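Long-range contact in IL-4-inducing protein (Schistosoma mansoni, PDB 4EL6), which binds IgE through a crystallin fold and so triggers antigen-independent activation of basophils and their release of interleukin-4: residues C5-D13 / S20-V28. Numbering follows the deposited sequence.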
ATOM      1  N   CYS A   5     -11.243  -6.705  -6.548  1.00 32.60           N
ATOM      2  CA  CYS A   5     -10.161  -7.692  -6.253  0.54 28.45           C
ATOM      3  C   CYS A   5     -10.246  -7.968  -4.726  1.00 27.11           C
ATOM      4  O   CYS A   5     -10.771  -7.191  -3.893  1.00 30.83           O
ATOM      5  CB  CYS A   5      -8.760  -7.238  -6.828  0.54 23.92           C
ATOM      6  SG  CYS A   5      -7.201  -8.230  -6.616  0.54 20.75           S
ATOM      7  N   LYS A   6      -9.863  -9.192  -4.414  1.00 26.15           N
ATOM      8  CA  LYS A   6     -10.021  -9.664  -3.082  1.00 28.53           C
ATOM      9  C   LYS A   6      -8.790  -9.332  -2.284  1.00 25.98           C
ATOM     10  O   LYS A   6      -8.861  -9.209  -1.079  1.00 30.57           O
ATOM     11  CB  LYS A   6     -10.224 -11.165  -3.113  1.00 35.59           C
ATOM     12  CG  LYS A   6     -11.457 -11.589  -3.902  1.00 42.45           C
ATOM     13  CD  LYS A   6     -12.576 -12.122  -3.005  1.00 49.78           C
ATOM     14  CE  LYS A   6     -13.898 -12.341  -3.766  1.00 53.44           C
ATOM     15  NZ  LYS A   6     -14.706 -11.098  -3.997  1.00 52.76           N
ATOM     16  N   TYR A   7      -7.648  -9.210  -2.949  1.00 22.47           N
ATOM     17  CA  TYR A   7      -6.405  -9.073  -2.180  1.00 24.28           C
ATOM     18  C   TYR A   7      -5.601  -7.786  -2.460  1.00 23.19           C
ATOM     19  O   TYR A   7      -4.799  -7.362  -1.545  1.00 26.60           O
ATOM     20  CB  TYR A   7      -5.537 -10.302  -2.383  1.00 25.99           C
ATOM     21  CG  TYR A   7      -5.293 -10.532  -3.799  1.00 28.08           C
ATOM     22  CD1 TYR A   7      -4.288  -9.813  -4.466  1.00 33.38           C
ATOM     23  CD2 TYR A   7      -6.114 -11.378  -4.537  1.00 32.93           C
ATOM     24  CE1 TYR A   7      -4.063  -9.987  -5.820  1.00 33.09           C
ATOM     25  CE2 TYR A   7      -5.925 -11.544  -5.910  1.00 35.28           C
ATOM     26  CZ  TYR A   7      -4.888 -10.843  -6.550  1.00 38.63           C
ATOM     27  OH  TYR A   7      -4.641 -11.011  -7.905  1.00 41.54           O
ATOM     28  N   CYS A   8      -5.984  -7.153  -3.590  1.00 17.34           N
ATOM     29  CA  CYS A   8      -5.253  -6.048  -4.214  0.51 15.75           C
ATOM     30  C   CYS A   8      -5.175  -4.859  -3.306  1.00 15.26           C
ATOM     31  O   CYS A   8      -5.887  -4.772  -2.313  1.00 17.91           O
ATOM     32  CB  CYS A   8      -5.876  -5.609  -5.544  0.51 15.77           C
ATOM     33  SG  CYS A   8      -7.197  -4.388  -5.521  0.51 17.24           S
ATOM     34  N   LEU A   9      -4.296  -3.955  -3.672  1.00 13.62           N
ATOM     35  CA  LEU A   9      -4.147  -2.706  -3.011  1.00 11.66           C
ATOM     36  C   LEU A   9      -4.935  -1.738  -3.892  1.00 11.37           C
ATOM     37  O   LEU A   9      -4.773  -1.736  -5.180  1.00  9.49           O
ATOM     38  CB  LEU A   9      -2.642  -2.326  -2.999  1.00 11.00           C
ATOM     39  CG  LEU A   9      -2.312  -0.967  -2.388  1.00 10.98           C
ATOM     40  CD1 LEU A   9      -2.536  -0.945  -0.891  1.00 11.41           C
ATOM     41  CD2 LEU A   9      -0.871  -0.593  -2.712  1.00 10.85           C
ATOM     42  N   GLN A  10      -5.777  -0.907  -3.250  1.00 10.83           N
ATOM     43  CA  GLN A  10      -6.568   0.094  -3.947  1.00 10.72           C
ATOM     44  C   GLN A  10      -6.081   1.502  -3.712  1.00 10.22           C
ATOM     45  O   GLN A  10      -5.905   1.870  -2.560  1.00  9.11           O
ATOM     46  CB  GLN A  10      -8.050  -0.009  -3.530  1.00 12.77           C
ATOM     47  CG  GLN A  10      -8.714  -1.380  -3.792  1.00 14.35           C
ATOM     48  CD  GLN A  10      -9.960  -1.558  -2.944  1.00 19.78           C
ATOM     49  OE1 GLN A  10     -10.021  -1.081  -1.820  1.00 23.73           O
ATOM     50  NE2 GLN A  10     -10.946  -2.278  -3.466  1.00 21.45           N
ATOM     51  N   LEU A  11      -5.788   2.260  -4.790  1.00  9.58           N
ATOM     52  CA  LEU A  11      -5.249   3.568  -4.700  1.00 10.77           C
ATOM     53  C   LEU A  11      -6.237   4.522  -5.377  1.00 11.85           C
ATOM     54  O   LEU A  11      -6.533   4.384  -6.591  1.00 12.25           O
ATOM     55  CB  LEU A  11      -3.897   3.678  -5.389  1.00 12.19           C
ATOM     56  CG  LEU A  11      -2.934   2.736  -4.710  1.00 14.11           C
ATOM     57  CD1 LEU A  11      -2.799   1.551  -5.635  1.00 17.08           C
ATOM     58  CD2 LEU A  11      -1.652   3.376  -4.316  1.00 15.98           C
ATOM     59  N   TYR A  12      -6.781   5.419  -4.595  1.00 10.56           N
ATOM     60  CA  TYR A  12      -7.833   6.339  -5.075  1.00 10.59           C
ATOM     61  C   TYR A  12      -7.286   7.693  -5.329  1.00 11.35           C
ATOM     62  O   TYR A  12      -6.447   8.166  -4.561  1.00  9.40           O
ATOM     63  CB  TYR A  12      -8.948   6.478  -3.998  1.00 10.34           C
ATOM     64  CG  TYR A  12      -9.669   5.203  -3.746  1.00 10.85           C
ATOM     65  CD1 TYR A  12      -9.189   4.296  -2.810  1.00 10.86           C
ATOM     66  CD2 TYR A  12     -10.829   4.868  -4.459  1.00 10.95           C
ATOM     67  CE1 TYR A  12      -9.854   3.113  -2.540  1.00 10.95           C
ATOM     68  CE2 TYR A  12     -11.481   3.667  -4.186  1.00 11.95           C
ATOM     69  CZ  TYR A  12     -10.967   2.794  -3.240  1.00 13.17           C
ATOM     70  OH  TYR A  12     -11.583   1.607  -2.962  1.00 16.01           O
ATOM     71  N   ASP A  13      -7.818   8.354  -6.355  1.00 12.19           N
ATOM     72  CA  ASP A  13      -7.374   9.700  -6.713  0.51 12.97           C
ATOM     73  C   ASP A  13      -7.673  10.706  -5.589  1.00 13.01           C
ATOM     74  O   ASP A  13      -6.889  11.607  -5.314  1.00 12.11           O
ATOM     75  CB  ASP A  13      -8.061  10.158  -8.008  0.51 15.11           C
ATOM     76  CG  ASP A  13      -7.332   9.732  -9.283  0.51 17.06           C
ATOM     77  OD1 ASP A  13      -6.403   8.891  -9.270  0.51 18.49           O
ATOM     78  OD2 ASP A  13      -7.750  10.247 -10.343  0.51 20.03           O
ATOM     79  N   SER A  20     -11.438   8.184  -9.255  1.00 16.28           N
ATOM     80  CA  SER A  20     -10.863   7.095 -10.031  0.62 16.35           C
ATOM     81  C   SER A  20      -9.896   6.307  -9.153  1.00 15.94           C
ATOM     82  O   SER A  20      -9.389   6.819  -8.168  1.00 13.62           O
ATOM     83  CB  SER A  20     -10.171   7.652 -11.270  0.62 17.60           C
ATOM     84  OG  SER A  20      -9.090   8.475 -10.887  0.62 18.83           O
ATOM     85  N   TYR A  21      -9.680   5.070  -9.499  1.00 16.00           N
ATOM     86  CA  TYR A  21      -8.723   4.304  -8.698  1.00 16.62           C
ATOM     87  C   TYR A  21      -7.985   3.318  -9.560  1.00 15.45           C
ATOM     88  O   TYR A  21      -8.324   3.055 -10.734  1.00 15.11           O
ATOM     89  CB  TYR A  21      -9.371   3.649  -7.489  1.00 20.59           C
ATOM     90  CG  TYR A  21     -10.392   2.634  -7.871  1.00 24.99           C
ATOM     91  CD1 TYR A  21     -11.560   3.043  -8.485  1.00 28.77           C
ATOM     92  CD2 TYR A  21     -10.172   1.277  -7.684  1.00 29.63           C
ATOM     93  CE1 TYR A  21     -12.517   2.132  -8.881  1.00 35.07           C
ATOM     94  CE2 TYR A  21     -11.112   0.338  -8.088  1.00 31.33           C
ATOM     95  CZ  TYR A  21     -12.295   0.778  -8.686  1.00 38.89           C
ATOM     96  OH  TYR A  21     -13.307  -0.088  -9.107  1.00 43.63           O
ATOM     97  N   ILE A  22      -6.892   2.832  -8.962  1.00 14.90           N
ATOM     98  CA  ILE A  22      -6.023   1.870  -9.569  1.00 13.99           C
ATOM     99  C   ILE A  22      -5.932   0.710  -8.607  1.00 13.15           C
ATOM    100  O   ILE A  22      -5.875   0.927  -7.414  1.00 12.74           O
ATOM    101  CB  ILE A  22      -4.581   2.434  -9.827  1.00 15.32           C
ATOM    102  CG1 ILE A  22      -4.616   3.544 -10.860  1.00 17.73           C
ATOM    103  CG2 ILE A  22      -3.671   1.324 -10.342  1.00 16.08           C
ATOM    104  CD1 ILE A  22      -3.375   4.382 -10.889  1.00 19.38           C
ATOM    105  N   GLU A  23      -5.896  -0.516  -9.142  1.00 12.76           N
ATOM    106  CA  GLU A  23      -5.676  -1.727  -8.365  1.00 13.85           C
ATOM    107  C   GLU A  23      -4.257  -2.255  -8.630  1.00 12.83           C
ATOM    108  O   GLU A  23      -3.762  -2.297  -9.787  1.00 12.59           O
ATOM    109  CB  GLU A  23      -6.713  -2.822  -8.679  1.00 15.88           C
ATOM    110  CG  GLU A  23      -8.132  -2.459  -8.276  1.00 20.20           C
ATOM    111  CD  GLU A  23      -9.141  -3.570  -8.587  1.00 23.71           C
ATOM    112  OE1 GLU A  23     -10.146  -3.704  -7.863  1.00 30.01           O
ATOM    113  OE2 GLU A  23      -8.913  -4.306  -9.552  1.00 27.07           O
ATOM    114  N   VAL A  24      -3.578  -2.614  -7.564  1.00 11.66           N
ATOM    115  CA  VAL A  24      -2.227  -3.153  -7.701  1.00 11.53           C
ATOM    116  C   VAL A  24      -2.275  -4.605  -7.189  1.00 10.55           C
ATOM    117  O   VAL A  24      -2.799  -4.876  -6.084  1.00 11.67           O
ATOM    118  CB  VAL A  24      -1.214  -2.318  -6.877  1.00 11.41           C
ATOM    119  CG1 VAL A  24       0.142  -2.950  -6.838  1.00 11.62           C
ATOM    120  CG2 VAL A  24      -1.087  -0.880  -7.390  1.00 12.43           C
ATOM    121  N   TYR A  25      -1.705  -5.562  -7.964  1.00 11.08           N
ATOM    122  CA  TYR A  25      -1.871  -6.993  -7.716  1.00 11.79           C
ATOM    123  C   TYR A  25      -0.644  -7.707  -7.211  1.00 11.62           C
ATOM    124  O   TYR A  25      -0.726  -8.837  -6.685  1.00 10.67           O
ATOM    125  CB  TYR A  25      -2.325  -7.705  -9.006  1.00 13.90           C
ATOM    126  CG  TYR A  25      -3.608  -7.091  -9.579  1.00 17.84           C
ATOM    127  CD1 TYR A  25      -4.838  -7.402  -9.037  1.00 22.97           C
ATOM    128  CD2 TYR A  25      -3.562  -6.194 -10.588  1.00 18.56           C
ATOM    129  CE1 TYR A  25      -6.006  -6.840  -9.540  1.00 23.37           C
ATOM    130  CE2 TYR A  25      -4.713  -5.610 -11.094  1.00 21.90           C
ATOM    131  CZ  TYR A  25      -5.918  -5.935 -10.566  1.00 21.99           C
ATOM    132  OH  TYR A  25      -7.060  -5.364 -11.111  1.00 29.20           O
ATOM    133  N   LYS A  26       0.509  -7.057  -7.323  1.00 11.25           N
ATOM    134  CA  LYS A  26       1.741  -7.638  -6.899  1.00 12.20           C
ATOM    135  C   LYS A  26       2.758  -6.535  -6.661  1.00 10.11           C
ATOM    136  O   LYS A  26       2.516  -5.335  -6.934  1.00  8.68           O
ATOM    137  CB  LYS A  26       2.253  -8.606  -7.930  1.00 16.15           C
ATOM    138  CG  LYS A  26       2.590  -8.084  -9.267  1.00 19.58           C
ATOM    139  CD  LYS A  26       2.675  -9.320 -10.192  1.00 27.12           C
ATOM    140  CE  LYS A  26       2.624  -8.953 -11.673  1.00 34.20           C
ATOM    141  NZ  LYS A  26       2.924 -10.143 -12.556  1.00 40.06           N
ATOM    142  N   SER A  27       3.839  -6.964  -6.070  1.00  9.18           N
ATOM    143  CA  SER A  27       4.959  -6.067  -5.732  1.00  7.83           C
ATOM    144  C   SER A  27       5.466  -5.417  -6.985  1.00  7.80           C
ATOM    145  O   SER A  27       5.511  -6.019  -8.105  1.00  8.83           O
ATOM    146  CB  SER A  27       6.092  -6.803  -5.072  1.00  7.27           C
ATOM    147  OG  SER A  27       5.603  -7.469  -3.892  1.00  7.03           O
ATOM    148  N   VAL A  28       5.875  -4.177  -6.825  1.00  7.91           N
ATOM    149  CA  VAL A  28       6.477  -3.438  -7.933  1.00  7.29           C
ATOM    150  C   VAL A  28       7.614  -2.608  -7.364  1.00  7.08           C
ATOM    151  O   VAL A  28       7.406  -1.820  -6.434  1.00  6.41           O
ATOM    152  CB  VAL A  28       5.470  -2.586  -8.741  1.00  7.96           C
ATOM    153  CG1 VAL A  28       4.549  -1.723  -7.848  1.00  8.64           C
ATOM    154  CG2 VAL A  28       6.142  -1.780  -9.807  1.00  7.53           C
TER
HETATM  155  O   HOH W   1     -11.082  -6.037  -9.772  1.00 38.35           O
HETATM  156  O   HOH W   2     -10.989  11.054  -9.607  1.00 23.97           O
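Tyr12 and Tyr21 lie side by side and point the same way on one face of an antiparallel beta hairpin, strands 9-12 and 21-24, at the edge of a four-stranded sheet in this beta/gamma-crystallin fold. Their planes are 26° apart, yet the rings are slid so far that they barely overlap; the closest touch is Tyr12 CD2 on Tyr21 CB, at 3.6 Å. Tyr21 reaches its place with CG lodged between its own backbone N and carbonyl carbon (chi1 64°). Farther along the same face, the extended chain of Glu23 carries its carboxylate to Cys5, the first ordered residue. There a water accepts from Cys5 N and donates to Glu23 OE2, while the direct bond from Cys5 N to OE1 is weak.

On the opposite face, Leu9, Leu11 and Val24 are buried. Leu11 CD1 presses on Val24 CG2 at 3.5 Å, tighter than usual for two carbons, and Leu9 CB meets Val24 CB. Trp55 of strand 52-58, in the second sheet, lies against both Leu9 and Val24. Paired backbone bonds join Leu9 to Val24 and Leu11 to Ile22, and Asp13 N donates to Ser20 O at 2.8 Å, adding a further bond to the ladder.

Beyond the other end of the ladder, Tyr25 lies against Cys5, Tyr7 and Cys8. Both cysteines have two conformers, so their sulfur contacts are provisional: in the modelled one, Cys5 SG sits over the Tyr7 ring and at the Tyr25 ring edge, and Cys8 SG touches Glu23 CG. Cys5 SG and Cys8 SG are 4.0 Å apart there, so the disulfide known for this protein is not closed. Tyr7 crosses Tyr25 at about a right angle, its ring edge bringing CE1 within 3.6 Å of Tyr25 O, a carbonyl that also accepts from Arg92 NH1.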